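Local coordinates for putative exported protein (Bordetella pertussis Tohama I, PDB 2PFZ), which binds pyroglutamic acid as an extracytoplasmic solute receptor, probably delivering it to a tripartite ATP-independent periplasmic (TRAP) transporter, at residues 119-125 with 179-185. Residues are numbered along the deposited sequence; the frame is centred on the assembly and turned at random.
Sequences WPPQGIF and YMSSGST. With PCA (pyroglutamic acid), chain B.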
ATOM      1  N   TRP A 119      -3.295   3.283  -1.638  1.00 13.89           N
ATOM      2  CA  TRP A 119      -2.670   3.493  -2.942  1.00 14.69           C
ATOM      3  C   TRP A 119      -3.789   3.409  -3.994  1.00 14.75           C
ATOM      4  O   TRP A 119      -4.856   2.857  -3.722  1.00 14.82           O
ATOM      5  CB  TRP A 119      -1.672   2.362  -3.227  1.00 15.12           C
ATOM      6  CG  TRP A 119      -0.345   2.444  -2.506  1.00 14.99           C
ATOM      7  CD1 TRP A 119      -0.041   1.928  -1.282  1.00 14.64           C
ATOM      8  CD2 TRP A 119       0.847   3.023  -3.011  1.00 14.78           C
ATOM      9  NE1 TRP A 119       1.284   2.150  -0.979  1.00 15.22           N
ATOM     10  CE2 TRP A 119       1.853   2.845  -2.022  1.00 15.35           C
ATOM     11  CE3 TRP A 119       1.167   3.707  -4.185  1.00 15.26           C
ATOM     12  CZ2 TRP A 119       3.154   3.299  -2.196  1.00 15.27           C
ATOM     13  CZ3 TRP A 119       2.462   4.167  -4.354  1.00 14.16           C
ATOM     14  CH2 TRP A 119       3.444   3.950  -3.368  1.00 15.70           C
ATOM     15  N   PRO A 120      -3.552   3.954  -5.202  1.00 14.79           N
ATOM     16  CA  PRO A 120      -4.545   3.826  -6.288  1.00 15.03           C
ATOM     17  C   PRO A 120      -4.793   2.376  -6.758  1.00 15.14           C
ATOM     18  O   PRO A 120      -4.030   1.456  -6.427  1.00 14.74           O
ATOM     19  CB  PRO A 120      -3.958   4.698  -7.391  1.00 15.00           C
ATOM     20  CG  PRO A 120      -3.014   5.688  -6.599  1.00 14.78           C
ATOM     21  CD  PRO A 120      -2.411   4.793  -5.608  1.00 14.63           C
ATOM     22  N   PRO A 121      -5.904   2.158  -7.488  1.00 14.91           N
ATOM     23  CA  PRO A 121      -6.265   0.799  -7.900  1.00 14.77           C
ATOM     24  C   PRO A 121      -5.194   0.123  -8.737  1.00 14.48           C
ATOM     25  O   PRO A 121      -4.588   0.758  -9.607  1.00 15.76           O
ATOM     26  CB  PRO A 121      -7.544   1.019  -8.705  1.00 13.87           C
ATOM     27  CG  PRO A 121      -8.130   2.281  -8.106  1.00 14.49           C
ATOM     28  CD  PRO A 121      -6.920   3.141  -7.934  1.00 14.84           C
ATOM     29  N   GLN A 122      -4.941  -1.134  -8.432  1.00 14.38           N
ATOM     30  CA  GLN A 122      -3.762  -1.814  -8.966  1.00 14.60           C
ATOM     31  C   GLN A 122      -3.997  -2.433 -10.315  1.00 15.70           C
ATOM     32  O   GLN A 122      -4.932  -3.222 -10.481  1.00 15.33           O
ATOM     33  CB  GLN A 122      -3.299  -2.892  -8.008  1.00 15.11           C
ATOM     34  CG  GLN A 122      -3.067  -2.331  -6.589  1.00 14.96           C
ATOM     35  CD  GLN A 122      -1.750  -1.599  -6.398  1.00 15.35           C
ATOM     36  OE1 GLN A 122      -1.720  -0.377  -6.188  1.00 17.96           O
ATOM     37  NE2 GLN A 122      -0.674  -2.330  -6.416  1.00 12.01           N
ATOM     38  N   GLY A 123      -3.099  -2.121 -11.254  1.00 16.43           N
ATOM     39  CA  GLY A 123      -3.188  -2.674 -12.602  1.00 16.50           C
ATOM     40  C   GLY A 123      -1.935  -3.440 -12.933  1.00 17.31           C
ATOM     41  O   GLY A 123      -1.030  -3.544 -12.108  1.00 17.43           O
ATOM     42  N   ILE A 124      -1.882  -3.985 -14.141  1.00 17.99           N
ATOM     43  CA  ILE A 124      -0.765  -4.822 -14.568  1.00 17.70           C
ATOM     44  C   ILE A 124       0.024  -4.079 -15.587  1.00 18.94           C
ATOM     45  O   ILE A 124      -0.511  -3.726 -16.653  1.00 20.17           O
ATOM     46  CB  ILE A 124      -1.226  -6.135 -15.253  1.00 17.68           C
ATOM     47  CG1 ILE A 124      -2.348  -6.810 -14.452  1.00 17.23           C
ATOM     48  CG2 ILE A 124      -0.013  -7.084 -15.418  1.00 18.07           C
ATOM     49  CD1 ILE A 124      -3.143  -7.872 -15.275  1.00 17.05           C
ATOM     50  N   PHE A 125       1.294  -3.843 -15.266  1.00 19.64           N
ATOM     51  CA  PHE A 125       2.271  -3.290 -16.207  1.00 19.81           C
ATOM     52  C   PHE A 125       2.886  -4.456 -16.978  1.00 20.56           C
ATOM     53  O   PHE A 125       3.477  -5.339 -16.371  1.00 20.48           O
ATOM     54  CB  PHE A 125       3.398  -2.556 -15.472  1.00 19.84           C
ATOM     55  CG  PHE A 125       2.965  -1.260 -14.821  1.00 19.78           C
ATOM     56  CD1 PHE A 125       2.932  -0.063 -15.562  1.00 19.86           C
ATOM     57  CD2 PHE A 125       2.586  -1.238 -13.477  1.00 19.67           C
ATOM     58  CE1 PHE A 125       2.537   1.162 -14.959  1.00 21.12           C
ATOM     59  CE2 PHE A 125       2.186  -0.019 -12.852  1.00 19.49           C
ATOM     60  CZ  PHE A 125       2.153   1.171 -13.598  1.00 19.61           C
ATOM     61  N   TYR A 179       4.745  -6.229 -13.769  1.00 20.82           N
ATOM     62  CA  TYR A 179       4.319  -6.192 -12.381  1.00 19.21           C
ATOM     63  C   TYR A 179       2.917  -5.599 -12.181  1.00 18.85           C
ATOM     64  O   TYR A 179       2.387  -4.929 -13.052  1.00 18.95           O
ATOM     65  CB  TYR A 179       5.336  -5.464 -11.493  1.00 19.11           C
ATOM     66  CG  TYR A 179       5.497  -3.983 -11.685  1.00 18.57           C
ATOM     67  CD1 TYR A 179       6.289  -3.477 -12.719  1.00 18.32           C
ATOM     68  CD2 TYR A 179       4.922  -3.069 -10.784  1.00 15.31           C
ATOM     69  CE1 TYR A 179       6.462  -2.107 -12.882  1.00 17.76           C
ATOM     70  CE2 TYR A 179       5.076  -1.702 -10.958  1.00 17.63           C
ATOM     71  CZ  TYR A 179       5.857  -1.222 -12.007  1.00 19.00           C
ATOM     72  OH  TYR A 179       6.058   0.144 -12.177  1.00 19.55           O
ATOM     73  N   MET A 180       2.330  -5.847 -11.015  1.00 18.23           N
ATOM     74  CA  MET A 180       1.134  -5.102 -10.613  1.00 17.55           C
ATOM     75  C   MET A 180       1.467  -4.024  -9.596  1.00 18.09           C
ATOM     76  O   MET A 180       2.278  -4.246  -8.700  1.00 17.76           O
ATOM     77  CB  MET A 180       0.017  -6.006 -10.132  1.00 17.72           C
ATOM     78  CG  MET A 180      -0.570  -6.855 -11.269  1.00 15.84           C
ATOM     79  SD  MET A 180      -1.940  -7.893 -10.764  1.00 18.04           S
ATOM     80  CE  MET A 180      -3.256  -6.684 -10.656  1.00 16.71           C
ATOM     81  N   SER A 181       0.911  -2.834  -9.834  1.00 18.11           N
ATOM     82  CA  SER A 181       1.079  -1.644  -8.982  1.00 17.07           C
ATOM     83  C   SER A 181       0.132  -0.550  -9.491  1.00 17.52           C
ATOM     84  O   SER A 181      -0.757  -0.814 -10.309  1.00 16.44           O
ATOM     85  CB  SER A 181       2.512  -1.113  -9.029  1.00 17.70           C
ATOM     86  OG  SER A 181       2.730  -0.147  -8.007  1.00 16.73           O
ATOM     87  N   SER A 182       0.342   0.677  -9.001  1.00 17.04           N
ATOM     88  CA  SER A 182      -0.497   1.819  -9.308  1.00 17.30           C
ATOM     89  C   SER A 182       0.121   2.620 -10.462  1.00 17.57           C
ATOM     90  O   SER A 182       1.291   2.433 -10.790  1.00 17.23           O
ATOM     91  CB  SER A 182      -0.616   2.708  -8.080  1.00 16.84           C
ATOM     92  OG  SER A 182       0.675   3.053  -7.587  1.00 15.60           O
ATOM     93  N   GLY A 183      -0.677   3.484 -11.089  1.00 18.63           N
ATOM     94  CA  GLY A 183      -0.152   4.465 -12.035  1.00 18.88           C
ATOM     95  C   GLY A 183       0.892   5.350 -11.372  1.00 18.84           C
ATOM     96  O   GLY A 183       1.864   5.761 -12.022  1.00 19.63           O
ATOM     97  N   SER A 184       0.654   5.669 -10.096  1.00 18.12           N
ATOM     98  CA  SER A 184       1.590   6.413  -9.237  1.00 18.10           C
ATOM     99  C   SER A 184       3.015   5.862  -9.346  1.00 17.32           C
ATOM    100  O   SER A 184       3.921   6.554  -9.810  1.00 17.27           O
ATOM    101  CB  SER A 184       1.107   6.372  -7.781  1.00 18.37           C
ATOM    102  OG  SER A 184       2.104   6.836  -6.867  1.00 19.50           O
ATOM    103  N   THR A 185       3.194   4.619  -8.928  1.00 17.17           N
ATOM    104  CA  THR A 185       4.494   3.921  -8.984  1.00 18.05           C
ATOM    105  C   THR A 185       5.044   3.816 -10.390  1.00 18.75           C
ATOM    106  O   THR A 185       6.241   4.064 -10.615  1.00 18.96           O
ATOM    107  CB  THR A 185       4.434   2.552  -8.309  1.00 18.13           C
ATOM    108  OG1 THR A 185       4.191   2.745  -6.920  1.00 17.41           O
ATOM    109  CG2 THR A 185       5.752   1.802  -8.475  1.00 18.93           C
TER
HETATM  110  N   PCA B   1       3.041   1.047  -5.336  1.00 15.94           N
HETATM  111  CA  PCA B   1       3.829   0.375  -4.284  1.00 16.87           C
HETATM  112  CB  PCA B   1       2.943  -0.534  -3.432  1.00 16.52           C
HETATM  113  CG  PCA B   1       1.549  -0.440  -4.024  1.00 15.73           C
HETATM  114  CD  PCA B   1       1.693   0.573  -5.121  1.00 15.83           C
HETATM  115  OE  PCA B   1       0.732   1.008  -5.773  1.00 15.77           O
HETATM  116  C   PCA B   1       4.837  -0.503  -4.990  1.00 17.64           C
HETATM  117  O   PCA B   1       5.838  -0.943  -4.409  1.00 17.85           O
HETATM  118  OXT PCA B   1       4.642  -0.783  -6.184  1.00 17.91           O
HETATM  119  O   HOH W   1      -3.464   3.282 -10.582  1.00 21.62           O
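The ring of Phe-125 lies over that of Tyr-179 in an offset stack, centroids of the two rings 4.7 Å apart and planes at 24°. The pair packs on one face of the mixed sheet of a DctP-type, periplasmic-binding-protein fold, where strands 123-126 and 178-181 run antiparallel as central neighbours. Four backbone hydrogen bonds join them: Gly-123 N to Ser-181 O (2.8 Å), Ser-181 N to Gly-123 O (3.1 Å), Phe-125 N to Tyr-179 O (2.7 Å) and Tyr-179 N to Phe-125 O (3.0 Å). Between these couples sits the non-hydrogen-bonded pair Ile-124 and Met-180, whose side chains meet on the opposite face, Ile-124 CG1 being 3.6 Å from Met-180 CG. On the N-terminal side of Gly-123, and after Ser-181, the ladder ends. A water bridges the gap, donating to Pro-121 O and accepting from Gly-183 N, while Pro-120 CD rests 3.7 Å from Ser-182 CB. Ser-182 N-caps helix 183-188, its OG accepting from Thr-185 N at 3.3 Å.

This strand-to-helix turn forms part of the pyroglutamic acid site. Ser-182 OG donates to ligand OE (2.7 Å) and Ser-181 OG to carboxylate OXT (2.7 Å); Arg-142, on adjacent strand 140-143, also hydrogen-bonds the ligand. From segment 119-125, Trp-119 lays a ring face against the lactam, and its NE1 is held by Asn-208. Trp-119 CZ3 also lies 3.4 Å from Thr-185 OG1, the atom that accepts a 2.6 Å hydrogen bond from the lactam nitrogen, PCA N.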